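COG0546: Predicted phosphatases (Streptococcus pneumoniae, PDB 2AH5) is of unknown function but, as a haloacid dehalogenase-like hydrolase and predicted phosphatase, probably hydrolyses phosphate esters. Local coordinates at residues Ala83-Gln88 and Leu120-Phe125; Ile158-Thr163 and Leu178-Gly183. All blocks are in the same frame, centred on the assembly; numbering follows the deposited sequence.

In the fold
Along the chain the two contacts follow one another without nesting or crossing: contact 1 closes before contact 2 opens. Contact 1 joins short strand 84-85 to the turn after helix 110-119, closing a 31-residue loop that contains helix 89-97, strand 102-106 and helix 110-119. Contact 2 then closes a shorter loop around helix 164-173, pairing neighbouring parallel strands 157-161 and 176-180 inside the six-stranded sheet. The first lies at the surface, the second is buried, and their centres are about 16 Å apart. They nevertheless meet directly, where the ring of F86 packs by its CE1 against W182 O at 3.4 Å, tying the 83-88 segment to the loop beyond strand 176-180.

Contact 1: Ala83-Gln88 and Leu120-Phe125; sequences AQLFPQ and LEIHHF
L85 reaches with both methyl branches over the CG2 methyl of I122 and lies alongside the base of the L120 side chain. Its CD1 makes the shortest of these apolar contacts, 3.6 Å from I122 CG2, and its CD2 rests 4.0 Å from L120 CB. The bond leaving the L85 backbone does not aim at the other segment; chi1 of -61° sets CG anti to the carbonyl carbon, and the methyls beyond CG make the approach. L85 slides past both L120 and I122 in the opposite direction.

The CD2 methyl of L120 extends back to the strand backbone, 3.7 Å from A83 O and 4.1 Å from Q84 CA, while its CD1 approaches the A83 methyl more loosely. I122, the buried member of the group, turns CG2 to L85 by setting that branch anti to the carbonyl carbon. The contact is thus a short strand and a helix-ending turn joined by apolar packing, partly of side chain on backbone.

The turn that presents L120 and I122 is a Schellman motif closing helix 110-119: E121, with positive phi, is its C-prime residue. On the other side, Q84 and F86 are held by backbone hydrogen bonds to D17 and L15, in the small antiparallel sheet with strand 16-17. That pair is consistent with the flap hairpin that follows the first strand in HAD proteins; the helices between its strands would then form a C1-type cap, with the contact where the chain returns from it to the core. V16 touches A83, L85 and L120, and I90 touches L85 and I122, so the patch lies between the two-stranded sheet, helix 89-97 and the end of helix 110-119.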
ATOM      1  N   ALA A  83      -9.197  10.366   3.073  1.00 16.36           N
ATOM      2  CA  ALA A  83      -8.623   9.107   3.525  1.00 15.17           C
ATOM      3  C   ALA A  83      -8.836   8.999   5.037  1.00 15.61           C
ATOM      4  O   ALA A  83      -8.984  10.017   5.724  1.00 15.11           O
ATOM      5  CB  ALA A  83      -7.151   9.061   3.192  1.00 15.82           C
ATOM      6  N   GLN A  84      -8.880   7.769   5.534  1.00 14.36           N
ATOM      7  CA  GLN A  84      -9.137   7.504   6.935  1.00 15.07           C
ATOM      8  C   GLN A  84      -8.556   6.129   7.270  1.00 14.20           C
ATOM      9  O   GLN A  84      -8.498   5.237   6.409  1.00 15.09           O
ATOM     10  CB  GLN A  84     -10.642   7.564   7.209  1.00 15.33           C
ATOM     11  CG  GLN A  84     -11.448   6.433   6.572  1.00 15.55           C
ATOM     12  CD  GLN A  84     -12.961   6.679   6.605  1.00 18.16           C
ATOM     13  OE1 GLN A  84     -13.476   7.611   5.954  1.00 23.40           O
ATOM     14  NE2 GLN A  84     -13.677   5.841   7.341  1.00 21.39           N
ATOM     15  N   LEU A  85      -8.106   5.941   8.506  1.00 13.95           N
ATOM     16  CA  LEU A  85      -7.628   4.619   8.901  1.00 12.83           C
ATOM     17  C   LEU A  85      -8.749   3.603   8.805  1.00 13.80           C
ATOM     18  O   LEU A  85      -9.919   3.933   9.048  1.00 13.43           O
ATOM     19  CB  LEU A  85      -7.095   4.638  10.332  1.00 12.19           C
ATOM     20  CG  LEU A  85      -5.911   5.570  10.582  1.00 13.31           C
ATOM     21  CD1 LEU A  85      -5.517   5.486  12.055  1.00 17.35           C
ATOM     22  CD2 LEU A  85      -4.714   5.224   9.708  1.00 13.99           C
ATOM     23  N   PHE A  86      -8.403   2.365   8.472  1.00 13.51           N
ATOM     24  CA  PHE A  86      -9.372   1.279   8.610  1.00 15.16           C
ATOM     25  C   PHE A  86      -9.687   1.066  10.100  1.00 15.28           C
ATOM     26  O   PHE A  86      -8.891   1.435  10.963  1.00 14.93           O
ATOM     27  CB  PHE A  86      -8.830  -0.026   7.987  1.00 15.69           C
ATOM     28  CG  PHE A  86      -8.915  -0.057   6.497  1.00 16.10           C
ATOM     29  CD1 PHE A  86     -10.155  -0.267   5.854  1.00 13.27           C
ATOM     30  CD2 PHE A  86      -7.774   0.116   5.716  1.00 14.73           C
ATOM     31  CE1 PHE A  86     -10.237  -0.299   4.467  1.00 15.93           C
ATOM     32  CE2 PHE A  86      -7.865   0.089   4.300  1.00 14.03           C
ATOM     33  CZ  PHE A  86      -9.106  -0.129   3.697  1.00 16.37           C
ATOM     34  N   PRO A  87     -10.860   0.483  10.409  1.00 16.64           N
ATOM     35  CA  PRO A  87     -11.194   0.250  11.830  1.00 16.84           C
ATOM     36  C   PRO A  87     -10.129  -0.591  12.545  1.00 16.32           C
ATOM     37  O   PRO A  87      -9.542  -1.441  11.905  1.00 16.65           O
ATOM     38  CB  PRO A  87     -12.502  -0.524  11.740  1.00 17.07           C
ATOM     39  CG  PRO A  87     -13.118  -0.067  10.409  1.00 18.08           C
ATOM     40  CD  PRO A  87     -11.936   0.049   9.491  1.00 16.69           C
ATOM     41  N   GLN A  88      -9.868  -0.339  13.835  1.00 16.33           N
ATOM     42  CA  GLN A  88      -8.928  -1.147  14.648  1.00 17.50           C
ATOM     43  C   GLN A  88      -7.426  -1.049  14.251  1.00 15.94           C
ATOM     44  O   GLN A  88      -6.555  -1.736  14.828  1.00 14.20           O
ATOM     45  CB  GLN A  88      -9.378  -2.628  14.669  1.00 19.28           C
ATOM     46  CG  GLN A  88     -10.814  -2.876  15.140  1.00 25.06           C
ATOM     47  CD  GLN A  88     -11.100  -2.267  16.501  1.00 29.90           C
ATOM     48  OE1 GLN A  88     -11.899  -1.332  16.621  1.00 33.52           O
ATOM     49  NE2 GLN A  88     -10.429  -2.773  17.527  1.00 34.42           N
ATOM     50  N   LEU A 120      -2.739  11.206   9.394  1.00 16.24           N
ATOM     51  CA  LEU A 120      -3.654  10.249  10.006  1.00 15.90           C
ATOM     52  C   LEU A 120      -3.191   9.794  11.377  1.00 15.46           C
ATOM     53  O   LEU A 120      -3.817   8.915  11.995  1.00 14.95           O
ATOM     54  CB  LEU A 120      -3.886   9.065   9.068  1.00 16.79           C
ATOM     55  CG  LEU A 120      -4.661   9.467   7.802  1.00 17.29           C
ATOM     56  CD1 LEU A 120      -4.662   8.324   6.810  1.00 17.01           C
ATOM     57  CD2 LEU A 120      -6.107   9.951   8.060  1.00 21.45           C
ATOM     58  N   GLU A 121      -2.128  10.449  11.847  1.00 14.70           N
ATOM     59  CA  GLU A 121      -1.605  10.300  13.226  1.00 15.01           C
ATOM     60  C   GLU A 121      -0.963   8.942  13.515  1.00 14.41           C
ATOM     61  O   GLU A 121      -0.956   8.494  14.665  1.00 14.19           O
ATOM     62  CB  GLU A 121      -2.729  10.632  14.235  1.00 15.59           C
ATOM     63  CG  GLU A 121      -3.357  11.975  13.887  1.00 19.53           C
ATOM     64  CD  GLU A 121      -4.221  12.583  14.976  1.00 25.05           C
ATOM     65  OE1 GLU A 121      -4.655  11.865  15.901  1.00 25.75           O
ATOM     66  OE2 GLU A 121      -4.469  13.798  14.863  1.00 25.58           O
ATOM     67  N   ILE A 122      -0.395   8.314  12.481  1.00 12.78           N
ATOM     68  CA  ILE A 122       0.225   6.982  12.630  1.00 13.16           C
ATOM     69  C   ILE A 122       1.741   6.990  12.370  1.00 12.52           C
ATOM     70  O   ILE A 122       2.413   5.986  12.610  1.00 13.89           O
ATOM     71  CB  ILE A 122      -0.484   5.880  11.790  1.00 12.39           C
ATOM     72  CG1 ILE A 122      -0.406   6.148  10.271  1.00 12.36           C
ATOM     73  CG2 ILE A 122      -1.954   5.679  12.296  1.00 13.05           C
ATOM     74  CD1 ILE A 122      -0.703   4.891   9.415  1.00 14.34           C
ATOM     75  N   HIS A 123       2.269   8.132  11.944  1.00 13.63           N
ATOM     76  CA  HIS A 123       3.696   8.264  11.605  1.00 14.03           C
ATOM     77  C   HIS A 123       4.543   7.785  12.792  1.00 14.05           C
ATOM     78  O   HIS A 123       5.569   7.103  12.639  1.00 14.23           O
ATOM     79  CB  HIS A 123       4.019   9.742  11.240  1.00 14.46           C
ATOM     80  CG  HIS A 123       5.428   9.968  10.766  1.00 17.48           C
ATOM     81  ND1 HIS A 123       6.523   9.851  11.596  1.00 21.31           N
ATOM     82  CD2 HIS A 123       5.916  10.325   9.551  1.00 18.95           C
ATOM     83  CE1 HIS A 123       7.626  10.108  10.910  1.00 21.46           C
ATOM     84  NE2 HIS A 123       7.285  10.390   9.666  1.00 20.89           N
ATOM     85  N   HIS A 124       4.090   8.117  13.995  1.00 14.43           N
ATOM     86  CA  HIS A 124       4.901   7.858  15.170  1.00 14.38           C
ATOM     87  C   HIS A 124       5.092   6.369  15.558  1.00 13.80           C
ATOM     88  O   HIS A 124       5.969   6.035  16.390  1.00 15.99           O
ATOM     89  CB  HIS A 124       4.379   8.678  16.343  1.00 14.70           C
ATOM     90  CG  HIS A 124       3.088   8.176  16.912  1.00 13.06           C
ATOM     91  ND1 HIS A 124       1.868   8.507  16.369  1.00 13.86           N
ATOM     92  CD2 HIS A 124       2.821   7.391  17.985  1.00 14.70           C
ATOM     93  CE1 HIS A 124       0.905   7.941  17.072  1.00 16.04           C
ATOM     94  NE2 HIS A 124       1.454   7.245  18.049  1.00 15.30           N
ATOM     95  N   PHE A 125       4.299   5.479  14.972  1.00 12.25           N
ATOM     96  CA  PHE A 125       4.418   4.049  15.249  1.00 12.33           C
ATOM     97  C   PHE A 125       5.552   3.387  14.465  1.00 12.09           C
ATOM     98  O   PHE A 125       5.848   2.217  14.695  1.00 14.50           O
ATOM     99  CB  PHE A 125       3.133   3.321  14.882  1.00 11.76           C
ATOM    100  CG  PHE A 125       1.985   3.623  15.793  1.00 12.60           C
ATOM    101  CD1 PHE A 125       1.978   3.157  17.108  1.00 14.58           C
ATOM    102  CD2 PHE A 125       0.928   4.382  15.345  1.00 14.19           C
ATOM    103  CE1 PHE A 125       0.907   3.427  17.951  1.00 15.26           C
ATOM    104  CE2 PHE A 125      -0.136   4.666  16.174  1.00 14.44           C
ATOM    105  CZ  PHE A 125      -0.163   4.186  17.466  1.00 11.78           C
TER

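Contact 2: Ile158-Thr163 and Leu178-Gly183; sequences IIIGDT and LAITWG
I160 and L178 pair in a parallel beta bridge within a right-handed beta-alpha-beta crossover, the repeating unit of the Rossmann-like HAD fold, in which helix 164-173 links strands 157-161 and 176-180. Three backbone hydrogen bonds join the strands: L178 N to I159 O (2.8 Å), G161 N to L178 O, and I180 N to G161 O. The first two are nearly straight at the hydrogen (164° and 167°), the third more bent (152°).

Apolar packing covers the face bearing I160 and L178. I158 CD1 meets L178 CB at 4.0 Å, and the CG2 methyls of I160 and I180 touch at 3.7 Å, their side chains crossing at about a right angle.

Polar contacts gather beyond the strand ends. D162 accepts from F184 N through OD2, while OD1 bonds T14 OG1 and also lies close to the carboxylate OD2 of D10, in a probable HAD DxDx(T/V) motif. D162 and D166, in the sequence GDTKFD, fit the HAD motif IV acids, which in relatives help to bind magnesium.

A last apolar contact is made by I180 CD1, 3.5 Å from D162 CB and 3.4 Å above the centre of the W182 ring.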
ATOM      1  N   ILE A 158       8.485  -9.585   7.585  1.00 13.67           N
ATOM      2  CA  ILE A 158       7.215 -10.014   7.003  1.00 13.46           C
ATOM      3  C   ILE A 158       6.551  -8.742   6.505  1.00 12.61           C
ATOM      4  O   ILE A 158       6.707  -7.682   7.114  1.00 12.83           O
ATOM      5  CB  ILE A 158       6.328 -10.793   8.043  1.00 13.44           C
ATOM      6  CG1 ILE A 158       5.010 -11.310   7.421  1.00 12.86           C
ATOM      7  CG2 ILE A 158       6.046  -9.981   9.307  1.00 14.10           C
ATOM      8  CD1 ILE A 158       4.398 -12.467   8.260  1.00 13.45           C
ATOM      9  N   ILE A 159       5.855  -8.823   5.376  1.00 12.75           N
ATOM     10  CA  ILE A 159       5.036  -7.684   4.913  1.00 12.71           C
ATOM     11  C   ILE A 159       3.554  -8.012   5.113  1.00 12.55           C
ATOM     12  O   ILE A 159       3.088  -9.145   4.819  1.00 12.61           O
ATOM     13  CB  ILE A 159       5.358  -7.279   3.454  1.00 12.69           C
ATOM     14  CG1 ILE A 159       4.608  -5.998   3.064  1.00 12.48           C
ATOM     15  CG2 ILE A 159       5.077  -8.468   2.473  1.00 12.02           C
ATOM     16  CD1 ILE A 159       5.114  -5.377   1.755  1.00 13.28           C
ATOM     17  N   ILE A 160       2.835  -7.035   5.664  1.00 11.51           N
ATOM     18  CA  ILE A 160       1.403  -7.101   5.839  1.00 11.91           C
ATOM     19  C   ILE A 160       0.837  -6.260   4.706  1.00 11.95           C
ATOM     20  O   ILE A 160       1.097  -5.049   4.643  1.00 10.41           O
ATOM     21  CB  ILE A 160       1.016  -6.515   7.238  1.00 12.08           C
ATOM     22  CG1 ILE A 160       1.718  -7.352   8.338  1.00 12.29           C
ATOM     23  CG2 ILE A 160      -0.539  -6.372   7.384  1.00 12.08           C
ATOM     24  CD1 ILE A 160       1.328  -7.066   9.807  1.00 13.32           C
ATOM     25  N   GLY A 161       0.108  -6.900   3.794  1.00 11.64           N
ATOM     26  CA  GLY A 161      -0.349  -6.209   2.590  1.00 12.70           C
ATOM     27  C   GLY A 161      -1.625  -6.753   1.979  1.00 13.66           C
ATOM     28  O   GLY A 161      -2.027  -7.886   2.284  1.00 13.29           O
ATOM     29  N   ASP A 162      -2.251  -5.933   1.124  1.00 13.61           N
ATOM     30  CA  ASP A 162      -3.553  -6.233   0.548  1.00 14.68           C
ATOM     31  C   ASP A 162      -3.567  -6.557  -0.949  1.00 14.56           C
ATOM     32  O   ASP A 162      -4.635  -6.837  -1.473  1.00 15.06           O
ATOM     33  CB  ASP A 162      -4.563  -5.099   0.825  1.00 14.80           C
ATOM     34  CG  ASP A 162      -4.217  -3.806   0.089  1.00 15.99           C
ATOM     35  OD1 ASP A 162      -3.054  -3.366   0.171  1.00 18.59           O
ATOM     36  OD2 ASP A 162      -5.108  -3.255  -0.601  1.00 19.50           O
ATOM     37  N   THR A 163      -2.419  -6.528  -1.627  1.00 14.09           N
ATOM     38  CA  THR A 163      -2.383  -6.748  -3.086  1.00 14.55           C
ATOM     39  C   THR A 163      -1.397  -7.808  -3.578  1.00 14.51           C
ATOM     40  O   THR A 163      -0.425  -8.175  -2.883  1.00 13.84           O
ATOM     41  CB  THR A 163      -2.034  -5.442  -3.860  1.00 14.52           C
ATOM     42  OG1 THR A 163      -0.649  -5.133  -3.670  1.00 15.41           O
ATOM     43  CG2 THR A 163      -2.900  -4.252  -3.441  1.00 16.63           C
ATOM     44  N   LEU A 178       1.974 -11.722   4.704  1.00 12.52           N
ATOM     45  CA  LEU A 178       0.733 -11.839   5.442  1.00 12.42           C
ATOM     46  C   LEU A 178      -0.353 -11.084   4.670  1.00 12.08           C
ATOM     47  O   LEU A 178      -0.312  -9.835   4.567  1.00 11.59           O
ATOM     48  CB  LEU A 178       0.896 -11.257   6.845  1.00 11.71           C
ATOM     49  CG  LEU A 178      -0.199 -11.605   7.880  1.00 11.77           C
ATOM     50  CD1 LEU A 178       0.351 -11.419   9.278  1.00 12.60           C
ATOM     51  CD2 LEU A 178      -1.499 -10.835   7.691  1.00 10.92           C
ATOM     52  N   ALA A 179      -1.297 -11.836   4.104  1.00 11.88           N
ATOM     53  CA  ALA A 179      -2.351 -11.243   3.270  1.00 12.05           C
ATOM     54  C   ALA A 179      -3.479 -10.695   4.134  1.00 12.65           C
ATOM     55  O   ALA A 179      -3.919 -11.355   5.070  1.00 14.05           O
ATOM     56  CB  ALA A 179      -2.930 -12.282   2.267  1.00 12.85           C
ATOM     57  N   ILE A 180      -3.973  -9.511   3.787  1.00 12.27           N
ATOM     58  CA  ILE A 180      -5.144  -8.961   4.475  1.00 12.38           C
ATOM     59  C   ILE A 180      -6.251  -8.705   3.469  1.00 13.04           C
ATOM     60  O   ILE A 180      -5.981  -8.352   2.312  1.00 12.62           O
ATOM     61  CB  ILE A 180      -4.809  -7.709   5.333  1.00 11.63           C
ATOM     62  CG1 ILE A 180      -4.514  -6.456   4.462  1.00 13.93           C
ATOM     63  CG2 ILE A 180      -3.707  -8.082   6.380  1.00 11.87           C
ATOM     64  CD1 ILE A 180      -5.786  -5.625   4.105  1.00 16.41           C
ATOM     65  N   THR A 181      -7.497  -8.912   3.895  1.00 14.10           N
ATOM     66  CA  THR A 181      -8.611  -8.918   2.947  1.00 16.51           C
ATOM     67  C   THR A 181      -9.653  -7.831   3.218  1.00 17.02           C
ATOM     68  O   THR A 181     -10.708  -7.823   2.568  1.00 18.02           O
ATOM     69  CB  THR A 181      -9.314 -10.300   2.920  1.00 15.44           C
ATOM     70  OG1 THR A 181      -9.881 -10.550   4.207  1.00 16.24           O
ATOM     71  CG2 THR A 181      -8.324 -11.425   2.604  1.00 17.74           C
ATOM     72  N   TRP A 182      -9.377  -6.951   4.189  1.00 17.03           N
ATOM     73  CA  TRP A 182     -10.263  -5.809   4.499  1.00 18.13           C
ATOM     74  C   TRP A 182     -10.005  -4.634   3.550  1.00 19.11           C
ATOM     75  O   TRP A 182     -10.665  -3.582   3.646  1.00 19.69           O
ATOM     76  CB  TRP A 182     -10.118  -5.358   5.966  1.00 17.79           C
ATOM     77  CG  TRP A 182      -8.785  -4.754   6.321  1.00 16.16           C
ATOM     78  CD1 TRP A 182      -8.314  -3.514   5.959  1.00 15.79           C
ATOM     79  CD2 TRP A 182      -7.767  -5.346   7.137  1.00 15.80           C
ATOM     80  NE1 TRP A 182      -7.060  -3.308   6.497  1.00 15.88           N
ATOM     81  CE2 TRP A 182      -6.694  -4.421   7.211  1.00 15.40           C
ATOM     82  CE3 TRP A 182      -7.648  -6.576   7.799  1.00 16.03           C
ATOM     83  CZ2 TRP A 182      -5.513  -4.689   7.911  1.00 16.48           C
ATOM     84  CZ3 TRP A 182      -6.467  -6.842   8.500  1.00 15.63           C
ATOM     85  CH2 TRP A 182      -5.419  -5.904   8.557  1.00 16.77           C
ATOM     86  N   GLY A 183      -9.039  -4.809   2.651  1.00 19.19           N
ATOM     87  CA  GLY A 183      -8.549  -3.716   1.806  1.00 21.28           C
ATOM     88  C   GLY A 183      -8.945  -3.819   0.351  1.00 22.69           C
ATOM     89  O   GLY A 183     -10.054  -4.270   0.024  1.00 21.99           O
TER